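Apical membrane antigen 1-like protein, soluble form (Toxoplasma gondii, PDB 3ZLE) probably takes part in host cell invasion by the parasite, as the sporozoite form of an antigen of the moving junction. Local coordinates at residues 7-12 with 16-21; 237-242 with 320-325; 366-371 with 377-382. All blocks are in the same frame, centred on the assembly; numbering follows the deposited sequence.

From the N terminus the three contacts follow in series, neither nested nor crossing. Contact 1 closes the short step from the 3-10 turn at 8-10 into helix 13-20. Contact 2 spans 77 residues, bringing the end of strand 235-238 to the loop between strands 315-320 and 326-330. Contact 3 is the hairpin of strands 366-373 and 376-383 near the C terminus. Contact 1 touches both of the others, Asn7 meeting Asp325 of contact 2 while Trp9 and Pro8 meet Phe377 of contact 3. The N-terminal turn thus joins the loop before strand 326-330 to the C-terminal hairpin, whereas contacts 2 and 3 do not touch, their nearest atoms being about 5 Å apart.

Contact 1: residues 7-12 with 16-21; sequences NPWATT and ADFMKR
Trp9 lies across from Ala16, Phe18 and Met19 where an Asx turn and a short 3-10 turn lead into helix 13-20. The backbones meet through one hydrogen bond and one CA-H...O contact. Ala16 N donates to Thr12 O at 2.9 Å, a bond of the first helical turn. Thr12 occupies the N-cap position, although its side chain makes no capping bond. Trp9 O faces the same turn, with Ala16 CA only 3.1 Å away in the CA-H...O contact. Alanine suits this position because its small methyl fits close to two carbonyls, CB lying 3.2 Å from Thr12 O.

Apolar contacts come next, made by side chains large enough to span from the turn to the helix. With CG anti to its carbonyl carbon (chi1 -65°), Trp9 lies beside Phe18, both side chains pointing the same way, and CZ3 comes 4.1 Å from Phe18 CD2. The flexible Met19 chain, bent at chi2 and chi3, brings its sulfur obliquely to the indole in a Met-aromatic contact, SD standing 4.8 Å from the centroid of the five-membered ring of Trp9. Beyond the two segments, Phe377 stacks on Trp9 and Phe327 meets it edge-to-face, so the buried indole joins the N-terminal turn to two strands.

Both ends of the Asn7 amide are used. ND2 bonds to Asp325 O, and separately OD1 closes the Asx turn by accepting from Trp9 N at 3.0 Å, the donor standing 50° out of the side-chain carbonyl plane.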
loop_
_atom_site.group_PDB
_atom_site.type_symbol
_atom_site.label_atom_id
_atom_site.label_comp_id
_atom_site.label_asym_id
_atom_site.label_seq_id
_atom_site.Cartn_x
_atom_site.Cartn_y
_atom_site.Cartn_z
ATOM N N ASN A 7 -12.653 21.735 13.865
ATOM C CA ASN A 7 -11.539 21.093 13.215
ATOM C C ASN A 7 -11.014 21.856 12.020
ATOM O O ASN A 7 -11.677 21.949 11.005
ATOM C CB ASN A 7 -11.934 19.682 12.809
ATOM C CG ASN A 7 -10.752 18.865 12.400
ATOM O OD1 ASN A 7 -9.655 19.404 12.221
ATOM N ND2 ASN A 7 -10.938 17.584 12.268
ATOM N N PRO A 8 -9.796 22.420 12.133
ATOM C CA PRO A 8 -9.299 23.238 11.040
ATOM C C PRO A 8 -8.991 22.406 9.776
ATOM O O PRO A 8 -8.915 22.964 8.695
ATOM C CB PRO A 8 -8.003 23.802 11.608
ATOM C CG PRO A 8 -7.550 22.755 12.555
ATOM C CD PRO A 8 -8.812 22.324 13.227
ATOM N N TRP A 9 -8.813 21.101 9.930
ATOM C CA TRP A 9 -8.616 20.200 8.805
ATOM C C TRP A 9 -9.804 20.062 7.833
ATOM O O TRP A 9 -9.638 19.562 6.722
ATOM C CB TRP A 9 -8.143 18.843 9.303
ATOM C CG TRP A 9 -6.776 18.994 9.947
ATOM C CD1 TRP A 9 -6.530 19.302 11.252
ATOM C CD2 TRP A 9 -5.509 19.109 9.263
ATOM N NE1 TRP A 9 -5.182 19.502 11.449
ATOM C CE2 TRP A 9 -4.543 19.455 10.237
ATOM C CE3 TRP A 9 -5.118 19.035 7.913
ATOM C CZ2 TRP A 9 -3.200 19.636 9.924
ATOM C CZ3 TRP A 9 -3.768 19.205 7.600
ATOM C CH2 TRP A 9 -2.828 19.481 8.604
ATOM N N ALA A 10 -10.972 20.552 8.242
ATOM C CA ALA A 10 -12.119 20.672 7.351
ATOM C C ALA A 10 -12.387 22.127 6.936
ATOM O O ALA A 10 -13.334 22.408 6.230
ATOM C CB ALA A 10 -13.357 20.045 7.996
ATOM N N THR A 11 -11.455 23.018 7.263
ATOM C CA THR A 11 -11.713 24.453 7.282
ATOM C C THR A 11 -11.242 25.122 6.007
ATOM O O THR A 11 -11.461 26.313 5.793
ATOM C CB THR A 11 -11.000 25.110 8.472
ATOM O OG1 THR A 11 -11.968 25.495 9.453
ATOM C CG2 THR A 11 -10.176 26.319 8.041
ATOM N N THR A 12 -10.604 24.346 5.156
ATOM C CA THR A 12 -9.870 24.896 4.049
ATOM C C THR A 12 -9.777 23.800 3.024
ATOM O O THR A 12 -9.670 22.635 3.377
ATOM C CB THR A 12 -8.458 25.321 4.495
ATOM O OG1 THR A 12 -8.493 26.682 4.944
ATOM C CG2 THR A 12 -7.442 25.173 3.366
ATOM N N ALA A 16 -8.386 20.059 3.778
ATOM C CA ALA A 16 -9.381 19.001 3.686
ATOM C C ALA A 16 -8.936 18.011 2.639
ATOM O O ALA A 16 -8.941 16.798 2.871
ATOM C CB ALA A 16 -10.772 19.604 3.364
ATOM N N ASP A 17 -8.295 18.519 1.607
ATOM C CA ASP A 17 -7.739 17.630 0.562
ATOM C C ASP A 17 -6.595 16.845 1.063
ATOM O O ASP A 17 -6.340 15.736 0.631
ATOM C CB ASP A 17 -7.295 18.453 -0.664
ATOM C CG ASP A 17 -8.446 18.938 -1.477
ATOM O OD1 ASP A 17 -9.614 18.627 -1.107
ATOM O OD2 ASP A 17 -8.214 19.726 -2.425
ATOM N N PHE A 18 -5.860 17.409 2.024
ATOM C CA PHE A 18 -4.764 16.672 2.562
ATOM C C PHE A 18 -5.256 15.575 3.497
ATOM O O PHE A 18 -4.846 14.417 3.398
ATOM C CB PHE A 18 -3.803 17.623 3.264
ATOM C CG PHE A 18 -2.496 16.991 3.638
ATOM C CD1 PHE A 18 -1.466 16.871 2.706
ATOM C CD2 PHE A 18 -2.285 16.525 4.932
ATOM C CE1 PHE A 18 -0.233 16.319 3.083
ATOM C CE2 PHE A 18 -1.059 16.022 5.324
ATOM C CZ PHE A 18 -0.013 15.956 4.396
ATOM N N MET A 19 -6.214 15.916 4.358
ATOM C CA MET A 19 -6.757 14.921 5.310
ATOM C C MET A 19 -7.486 13.793 4.564
ATOM O O MET A 19 -7.380 12.620 4.917
ATOM C CB MET A 19 -7.717 15.627 6.300
ATOM C CG MET A 19 -7.800 15.002 7.682
ATOM S SD MET A 19 -6.213 14.877 8.547
ATOM C CE MET A 19 -6.088 13.093 8.648
ATOM N N LYS A 20 -8.265 14.156 3.541
ATOM C CA LYS A 20 -9.049 13.145 2.772
ATOM C C LYS A 20 -8.162 11.997 2.333
ATOM O O LYS A 20 -8.631 10.857 2.176
ATOM C CB LYS A 20 -9.630 13.767 1.509
ATOM C CG LYS A 20 -10.862 14.602 1.689
ATOM C CD LYS A 20 -11.335 15.105 0.319
ATOM C CE LYS A 20 -12.022 16.470 0.402
ATOM N NZ LYS A 20 -12.869 16.654 1.624
ATOM N N ARG A 21 -6.911 12.310 2.040
ATOM C CA ARG A 21 -6.010 11.323 1.453
ATOM C C ARG A 21 -5.908 10.138 2.395
ATOM O O ARG A 21 -5.483 9.045 1.990
ATOM C CB ARG A 21 -4.610 11.898 1.299
ATOM C CG ARG A 21 -4.384 12.996 0.315
ATOM C CD ARG A 21 -2.864 13.402 0.435
ATOM N NE ARG A 21 -2.411 14.390 -0.548
ATOM C CZ ARG A 21 -1.858 14.077 -1.743
ATOM N NH1 ARG A 21 -1.818 12.820 -2.150
ATOM N NH2 ARG A 21 -1.399 15.039 -2.552
#

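Contact 2: residues 237-242 with 320-325; sequences VPFDTK and FDQVPD
Phe239 and Phe320 lay their rings face over face in an offset stack, the planes only 3° apart and the centroids 3.9 Å from each other. The side chains themselves cross at about a right angle, so the rings overlap while their stems come in from different directions. Phe320 has CG between its backbone N and carbonyl carbon (chi1 63°), which lays its ring against one face of the Phe239 ring. The overlap extends to the stem of Phe239, whose CB sits over the Phe320 face, 4.0 Å from the ring centroid, as a CH-pi contact. Flat, apolar phenylalanine suits both positions, since each ring offers a broad face to the other in a buried setting.

Gln322 and Pro324 add aliphatic carbon around Phe239. Gln322 CB lies 3.9 Å from Phe239 CE2, the glutamine crossing the aromatic side chain. Pro324 CB comes 4.0 Å from Phe239 CE1 with its compact ring. Trp303 meets the Phe320 ring with planes about 15° apart, and Asn305 ND2 bonds to Phe239 O. This aromatic stack joins the sheets containing strands 235-238 and 315-320, consistent with the PAN-like fold of AMA1 ectodomains.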
loop_
_atom_site.group_PDB
_atom_site.type_symbol
_atom_site.label_atom_id
_atom_site.label_comp_id
_atom_site.label_asym_id
_atom_site.label_seq_id
_atom_site.Cartn_x
_atom_site.Cartn_y
_atom_site.Cartn_z
ATOM N N VAL A 237 -6.307 15.111 19.203
ATOM C CA VAL A 237 -5.653 14.202 20.084
ATOM C C VAL A 237 -5.112 13.000 19.351
ATOM O O VAL A 237 -5.871 12.230 18.794
ATOM C CB VAL A 237 -6.489 13.822 21.336
ATOM C CG1 VAL A 237 -7.642 14.785 21.551
ATOM C CG2 VAL A 237 -6.972 12.394 21.270
ATOM N N PRO A 238 -3.780 12.831 19.386
ATOM C CA PRO A 238 -3.129 11.834 18.536
ATOM C C PRO A 238 -3.429 10.461 19.050
ATOM O O PRO A 238 -3.587 10.280 20.245
ATOM C CB PRO A 238 -1.591 12.145 18.694
ATOM C CG PRO A 238 -1.480 13.048 19.886
ATOM C CD PRO A 238 -2.809 13.753 20.053
ATOM N N PHE A 239 -3.399 9.485 18.166
ATOM C CA PHE A 239 -3.426 8.091 18.549
ATOM C C PHE A 239 -2.114 7.675 19.187
ATOM O O PHE A 239 -1.038 7.939 18.653
ATOM C CB PHE A 239 -3.693 7.232 17.324
ATOM C CG PHE A 239 -5.033 7.466 16.722
ATOM C CD1 PHE A 239 -5.215 8.448 15.764
ATOM C CD2 PHE A 239 -6.118 6.700 17.105
ATOM C CE1 PHE A 239 -6.475 8.710 15.250
ATOM C CE2 PHE A 239 -7.383 6.991 16.644
ATOM C CZ PHE A 239 -7.555 7.988 15.692
ATOM N N ASP A 240 -2.224 6.896 20.257
ATOM C CA ASP A 240 -1.075 6.474 21.039
ATOM C C ASP A 240 -1.362 5.101 21.627
ATOM O O ASP A 240 -2.184 4.363 21.113
ATOM C CB ASP A 240 -0.844 7.454 22.175
ATOM C CG ASP A 240 -2.091 7.658 23.011
ATOM O OD1 ASP A 240 -3.041 6.820 22.922
ATOM O OD2 ASP A 240 -2.107 8.632 23.776
ATOM N N THR A 241 -0.674 4.768 22.714
ATOM C CA THR A 241 -0.901 3.505 23.406
ATOM C C THR A 241 -2.392 3.269 23.773
ATOM O O THR A 241 -2.927 2.176 23.563
ATOM C CB THR A 241 0.007 3.397 24.648
ATOM O OG1 THR A 241 0.111 4.689 25.264
ATOM C CG2 THR A 241 1.434 2.934 24.233
ATOM N N LYS A 242 -3.085 4.324 24.189
ATOM C CA LYS A 242 -4.458 4.187 24.660
ATOM C C LYS A 242 -5.398 3.658 23.578
ATOM O O LYS A 242 -6.260 2.826 23.843
ATOM C CB LYS A 242 -4.981 5.521 25.211
ATOM C CG LYS A 242 -4.596 5.811 26.662
ATOM C CD LYS A 242 -4.678 4.566 27.557
ATOM C CE LYS A 242 -5.989 3.791 27.390
ATOM N NZ LYS A 242 -7.211 4.640 27.527
ATOM N N PHE A 320 -2.878 1.847 14.509
ATOM C CA PHE A 320 -4.272 1.972 14.895
ATOM C C PHE A 320 -5.180 1.713 13.720
ATOM O O PHE A 320 -4.729 1.676 12.575
ATOM C CB PHE A 320 -4.545 3.335 15.519
ATOM C CG PHE A 320 -4.317 4.497 14.571
ATOM C CD1 PHE A 320 -3.039 5.052 14.413
ATOM C CD2 PHE A 320 -5.392 5.103 13.919
ATOM C CE1 PHE A 320 -2.840 6.162 13.626
ATOM C CE2 PHE A 320 -5.192 6.178 13.064
ATOM C CZ PHE A 320 -3.904 6.693 12.898
ATOM N N ASP A 321 -6.470 1.597 13.995
ATOM C CA ASP A 321 -7.415 1.188 12.961
ATOM C C ASP A 321 -8.612 2.089 12.829
ATOM O O ASP A 321 -9.614 1.675 12.261
ATOM C CB ASP A 321 -7.889 -0.248 13.195
ATOM C CG ASP A 321 -8.769 -0.380 14.423
ATOM O OD1 ASP A 321 -9.047 0.628 15.094
ATOM O OD2 ASP A 321 -9.115 -1.520 14.756
ATOM N N GLN A 322 -8.451 3.362 13.194
ATOM C CA GLN A 322 -9.476 4.373 12.917
ATOM C C GLN A 322 -9.054 5.354 11.826
ATOM O O GLN A 322 -7.910 5.777 11.763
ATOM C CB GLN A 322 -9.790 5.152 14.175
ATOM C CG GLN A 322 -10.271 4.289 15.324
ATOM C CD GLN A 322 -11.669 4.661 15.761
ATOM O OE1 GLN A 322 -11.967 5.838 15.998
ATOM N NE2 GLN A 322 -12.549 3.668 15.833
ATOM N N VAL A 323 -10.015 5.794 11.030
ATOM C CA VAL A 323 -9.755 6.843 10.115
ATOM C C VAL A 323 -9.499 8.112 10.910
ATOM O O VAL A 323 -10.391 8.586 11.639
ATOM C CB VAL A 323 -10.919 7.061 9.148
ATOM C CG1 VAL A 323 -10.680 8.337 8.330
ATOM C CG2 VAL A 323 -11.068 5.854 8.223
ATOM N N PRO A 324 -8.325 8.739 10.682
ATOM C CA PRO A 324 -7.961 9.912 11.456
ATOM C C PRO A 324 -8.523 11.136 10.760
ATOM O O PRO A 324 -8.771 11.082 9.561
ATOM C CB PRO A 324 -6.418 9.899 11.409
ATOM C CG PRO A 324 -6.091 9.205 10.147
ATOM C CD PRO A 324 -7.245 8.291 9.797
ATOM N N ASP A 325 -8.764 12.214 11.502
ATOM C CA ASP A 325 -9.372 13.410 10.909
ATOM C C ASP A 325 -8.636 14.689 11.306
ATOM O O ASP A 325 -9.073 15.775 11.035
ATOM C CB ASP A 325 -10.875 13.501 11.289
ATOM C CG ASP A 325 -11.098 13.597 12.789
ATOM O OD1 ASP A 325 -10.120 13.848 13.528
ATOM O OD2 ASP A 325 -12.284 13.533 13.237
#

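Contact 3: residues 366-371 with 377-382; sequences VQVVTE and FDQTSK
Strands 366-371 and 377-382 run antiparallel, their axes 4.5 Å apart at closest approach, and are tied by reciprocal backbone hydrogen bonds in the pairs Gln367-Lys382, Val369-Thr380 and Glu371-Asp378. Beta-branched valine and threonine favour this extended backbone. On the face of Val368, Thr370 and Gln379, Val368 CG1 packs 3.6 Å from Gln379 CG. The extended Gln379 chain lets NE2 bond to Cys236 O, while a water donating to OE1 also bonds to Thr370 OG1. At the edge of the Phe377 ring, near its plane, Thr370 CG2 lies 4.3 Å from CD1; Phe15 meets Phe377 edge-to-face.

On the other face the long Lys382 chain, CG anti to its N (chi1 178°), runs past Val369, CD standing 3.8 Å from Val369 CG2. Farther along, a water accepts from Thr380 OG1 and donates to Val369 O and Glu371 OE2. Glu371 OE2 stands 4.8 Å from Asp378 OD2, and the water's hydrogen may partly offset the Glu371 charge.

Cys372 of strand 366-373 and, just past strand 376-383, Cys384 and Cys385 form disulfides with Cys350, Cys362 and Cys365 respectively. This is a disulfide-braced beta hairpin, consistent with the small cystine-rich third domain of AMA1 proteins.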
loop_
_atom_site.group_PDB
_atom_site.type_symbol
_atom_site.label_atom_id
_atom_site.label_comp_id
_atom_site.label_asym_id
_atom_site.label_seq_id
_atom_site.Cartn_x
_atom_site.Cartn_y
_atom_site.Cartn_z
ATOM N N VAL A 366 -4.091 23.692 32.263
ATOM C CA VAL A 366 -3.495 23.610 30.908
ATOM C C VAL A 366 -4.583 23.461 29.838
ATOM O O VAL A 366 -5.451 22.603 29.936
ATOM C CB VAL A 366 -2.499 22.427 30.798
ATOM C CG1 VAL A 366 -1.937 22.325 29.385
ATOM C CG2 VAL A 366 -1.350 22.615 31.777
ATOM N N GLN A 367 -4.551 24.323 28.837
ATOM C CA GLN A 367 -5.382 24.130 27.645
ATOM C C GLN A 367 -4.505 23.901 26.403
ATOM O O GLN A 367 -3.371 24.382 26.352
ATOM C CB GLN A 367 -6.261 25.353 27.428
ATOM C CG GLN A 367 -5.491 26.641 27.206
ATOM C CD GLN A 367 -6.420 27.828 27.140
ATOM O OE1 GLN A 367 -7.632 27.657 27.059
ATOM N NE2 GLN A 367 -5.865 29.033 27.142
ATOM N N VAL A 368 -5.037 23.197 25.398
ATOM C CA VAL A 368 -4.313 22.974 24.140
ATOM C C VAL A 368 -4.737 24.005 23.101
ATOM O O VAL A 368 -5.894 24.408 23.065
ATOM C CB VAL A 368 -4.500 21.529 23.654
ATOM C CG1 VAL A 368 -3.688 21.269 22.370
ATOM C CG2 VAL A 368 -4.047 20.567 24.756
ATOM N N VAL A 369 -3.761 24.642 22.462
ATOM C CA VAL A 369 -4.033 25.770 21.584
ATOM C C VAL A 369 -3.436 25.385 20.224
ATOM O O VAL A 369 -2.351 24.791 20.176
ATOM C CB VAL A 369 -3.389 27.075 22.168
ATOM C CG1 VAL A 369 -3.480 28.244 21.216
ATOM C CG2 VAL A 369 -4.081 27.480 23.459
ATOM N N THR A 370 -4.237 25.518 19.161
ATOM C CA THR A 370 -3.800 25.259 17.777
ATOM C C THR A 370 -3.699 26.592 17.046
ATOM O O THR A 370 -4.645 27.364 17.039
ATOM C CB THR A 370 -4.816 24.362 17.013
ATOM O OG1 THR A 370 -5.154 23.220 17.806
ATOM C CG2 THR A 370 -4.240 23.865 15.674
ATOM N N GLU A 371 -2.521 26.908 16.515
ATOM C CA GLU A 371 -2.358 28.171 15.820
ATOM C C GLU A 371 -1.506 28.058 14.571
ATOM O O GLU A 371 -0.961 26.987 14.255
ATOM C CB GLU A 371 -1.759 29.288 16.692
ATOM C CG GLU A 371 -1.945 29.215 18.196
ATOM C CD GLU A 371 -0.945 30.117 18.914
ATOM O OE1 GLU A 371 -1.093 31.350 18.828
ATOM O OE2 GLU A 371 0.046 29.597 19.465
ATOM N N PHE A 377 1.441 24.893 11.041
ATOM C CA PHE A 377 0.567 24.427 12.079
ATOM C C PHE A 377 1.352 24.292 13.370
ATOM O O PHE A 377 2.489 23.797 13.369
ATOM C CB PHE A 377 -0.061 23.080 11.701
ATOM C CG PHE A 377 -1.378 23.213 11.014
ATOM C CD1 PHE A 377 -2.534 23.434 11.748
ATOM C CD2 PHE A 377 -1.453 23.231 9.618
ATOM C CE1 PHE A 377 -3.757 23.555 11.114
ATOM C CE2 PHE A 377 -2.677 23.396 8.968
ATOM C CZ PHE A 377 -3.834 23.534 9.721
ATOM N N ASP A 378 0.739 24.731 14.469
ATOM C CA ASP A 378 1.338 24.570 15.770
ATOM C C ASP A 378 0.288 24.163 16.803
ATOM O O ASP A 378 -0.829 24.678 16.813
ATOM C CB ASP A 378 2.049 25.852 16.185
ATOM C CG ASP A 378 3.210 25.599 17.160
ATOM O OD1 ASP A 378 3.877 24.544 17.044
ATOM O OD2 ASP A 378 3.423 26.444 18.072
ATOM N N GLN A 379 0.621 23.134 17.569
ATOM C CA GLN A 379 -0.199 22.673 18.669
ATOM C C GLN A 379 0.647 22.761 19.931
ATOM O O GLN A 379 1.674 22.113 20.022
ATOM C CB GLN A 379 -0.599 21.225 18.448
ATOM C CG GLN A 379 -1.587 20.693 19.482
ATOM C CD GLN A 379 -2.436 19.593 18.927
ATOM O OE1 GLN A 379 -2.792 19.627 17.762
ATOM N NE2 GLN A 379 -2.672 18.557 19.719
ATOM N N THR A 380 0.207 23.532 20.914
ATOM C CA THR A 380 0.962 23.613 22.172
ATOM C C THR A 380 0.039 23.603 23.371
ATOM O O THR A 380 -1.088 24.065 23.292
ATOM C CB THR A 380 1.781 24.899 22.256
ATOM O OG1 THR A 380 0.902 26.008 22.090
ATOM C CG2 THR A 380 2.862 24.934 21.183
ATOM N N SER A 381 0.563 23.167 24.507
ATOM C CA SER A 381 -0.080 23.446 25.793
ATOM C C SER A 381 0.166 24.871 26.269
ATOM O O SER A 381 1.251 25.396 26.121
ATOM C CB SER A 381 0.416 22.491 26.830
ATOM O OG SER A 381 0.016 21.201 26.506
ATOM N N LYS A 382 -0.829 25.436 26.942
ATOM C CA LYS A 382 -0.789 26.812 27.397
ATOM C C LYS A 382 -1.329 26.868 28.807
ATOM O O LYS A 382 -2.340 26.224 29.132
ATOM C CB LYS A 382 -1.653 27.692 26.493
ATOM C CG LYS A 382 -1.720 29.150 26.922
ATOM C CD LYS A 382 -2.649 29.937 26.015
ATOM C CE LYS A 382 -2.919 31.326 26.558
ATOM N NZ LYS A 382 -3.357 32.241 25.464
HETATM O O HOH W 1 0.262 26.739 19.694
HETATM O O HOH W 2 -4.860 20.730 16.649
#